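Local coordinates for protein enoyl-CoA hydratase/isomerase (Mycobacterium avium, PDB 3P5M) that probably acts on enoyl-CoA thioesters as a hydratase or isomerase of the crotonase superfamily, at residues N6-E11 against T32-E37. Numbering follows the deposited sequence.
Sequences NGISVE and TPMLEE
P33, in the first turn of helix 32-47, meets N6 at the exposed edge of the contact: its ring CB lies 4.1 Å from N6 OD1, the two side chains crossing at about a right angle. Proline suits a first turn, where its nitrogen needs no hydrogen to donate. M34 follows, its CA making a CA-H...O contact of 3.2 Å with N6 O. With CG anti to the backbone N (chi1 -176°) and the chain extended beyond it, the flexible thioether runs past the backbone of G7 until CE lies 3.5 Å from G7 O. G7 has positive phi, and its lack of a side chain leaves room for the sulfur. M34 CG also touches I8 CD1 at 3.9 Å. One turn on, E37 packs its methylene CG 3.8 Å from I8 CG1; a bend at chi2 (76°) then turns CD so that OE1 accepts a weak hydrogen bond from N6 ND2 (3.4 Å), amide and carboxylate planes 72° apart. OE2 is hydrogen-bonded to H41, the main polar partner of E37. Apolar packing of I8, M34 and the E37 methylenes thus joins this chain's outermost strand 8-13 to the helix, with weak polar contacts from N6 beside it.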
# COMPACT_ATOMS: atom_id res chain seq x y z
N ASN B 6 8.84 -20.25 38.32
CA ASN B 6 8.92 -18.77 38.29
C ASN B 6 8.18 -18.15 37.09
O ASN B 6 8.65 -17.17 36.49
CB ASN B 6 10.38 -18.29 38.38
CG ASN B 6 11.07 -18.78 39.67
OD1 ASN B 6 10.55 -18.58 40.77
ND2 ASN B 6 12.22 -19.44 39.54
N GLY B 7 7.04 -18.74 36.74
CA GLY B 7 6.22 -18.29 35.62
C GLY B 7 6.73 -18.61 34.22
O GLY B 7 6.31 -17.97 33.26
N ILE B 8 7.63 -19.59 34.10
CA ILE B 8 8.14 -20.02 32.79
C ILE B 8 7.97 -21.54 32.56
O ILE B 8 8.48 -22.35 33.35
CB ILE B 8 9.64 -19.65 32.61
CG1 ILE B 8 9.90 -18.14 32.79
CG2 ILE B 8 10.18 -20.20 31.27
CD1 ILE B 8 9.45 -17.22 31.63
N SER B 9 7.26 -21.93 31.49
CA SER B 9 7.18 -23.33 31.08
C SER B 9 8.21 -23.60 30.01
O SER B 9 8.47 -22.77 29.15
CB SER B 9 5.80 -23.69 30.50
OG SER B 9 4.78 -23.45 31.44
N VAL B 10 8.81 -24.77 30.08
CA VAL B 10 9.85 -25.14 29.16
C VAL B 10 9.61 -26.59 28.78
O VAL B 10 9.49 -27.46 29.65
CB VAL B 10 11.24 -24.98 29.80
CG1 VAL B 10 12.32 -25.46 28.86
CG2 VAL B 10 11.49 -23.49 30.19
N GLU B 11 9.53 -26.82 27.47
CA GLU B 11 9.26 -28.14 26.91
C GLU B 11 10.12 -28.41 25.66
O GLU B 11 10.32 -27.51 24.84
CB GLU B 11 7.78 -28.25 26.59
CG GLU B 11 7.36 -29.49 25.86
CD GLU B 11 6.08 -29.27 25.07
OE1 GLU B 11 5.32 -28.33 25.41
OE2 GLU B 11 5.84 -30.02 24.10
N THR B 32 11.29 -9.92 38.32
CA THR B 32 12.69 -10.35 38.28
C THR B 32 12.90 -11.86 38.30
O THR B 32 13.62 -12.35 37.45
CB THR B 32 13.54 -9.66 39.36
OG1 THR B 32 13.28 -8.25 39.29
CG2 THR B 32 15.04 -9.95 39.14
N PRO B 33 12.30 -12.59 39.28
CA PRO B 33 12.44 -14.06 39.21
C PRO B 33 12.10 -14.59 37.82
O PRO B 33 12.86 -15.39 37.27
CB PRO B 33 11.40 -14.57 40.23
CG PRO B 33 11.02 -13.38 41.09
CD PRO B 33 11.71 -12.15 40.56
N MET B 34 10.98 -14.15 37.26
CA MET B 34 10.51 -14.64 35.97
C MET B 34 11.52 -14.38 34.86
O MET B 34 11.79 -15.26 34.03
CB MET B 34 9.15 -14.04 35.64
CG MET B 34 8.50 -14.54 34.37
SD MET B 34 6.81 -13.98 34.37
CE MET B 34 6.21 -14.55 32.76
N LEU B 35 12.10 -13.17 34.88
CA LEU B 35 13.09 -12.79 33.86
C LEU B 35 14.38 -13.60 33.97
O LEU B 35 14.89 -14.09 32.96
CB LEU B 35 13.40 -11.29 33.91
CG LEU B 35 12.27 -10.33 33.52
CD1 LEU B 35 12.64 -8.88 33.83
CD2 LEU B 35 11.92 -10.48 32.06
N GLU B 36 14.89 -13.73 35.19
CA GLU B 36 16.10 -14.52 35.46
C GLU B 36 15.94 -15.97 35.05
O GLU B 36 16.83 -16.55 34.45
CB GLU B 36 16.52 -14.43 36.92
CG GLU B 36 17.57 -13.36 37.19
CD GLU B 36 17.92 -13.23 38.68
OE1 GLU B 36 17.90 -14.25 39.40
OE2 GLU B 36 18.22 -12.10 39.13
N GLU B 37 14.78 -16.53 35.37
CA GLU B 37 14.41 -17.87 34.93
C GLU B 37 14.47 -18.01 33.40
O GLU B 37 15.10 -18.92 32.87
CB GLU B 37 13.02 -18.22 35.45
CG GLU B 37 12.54 -19.65 35.07
CD GLU B 37 13.20 -20.75 35.89
OE1 GLU B 37 13.97 -20.44 36.81
OE2 GLU B 37 12.93 -21.93 35.62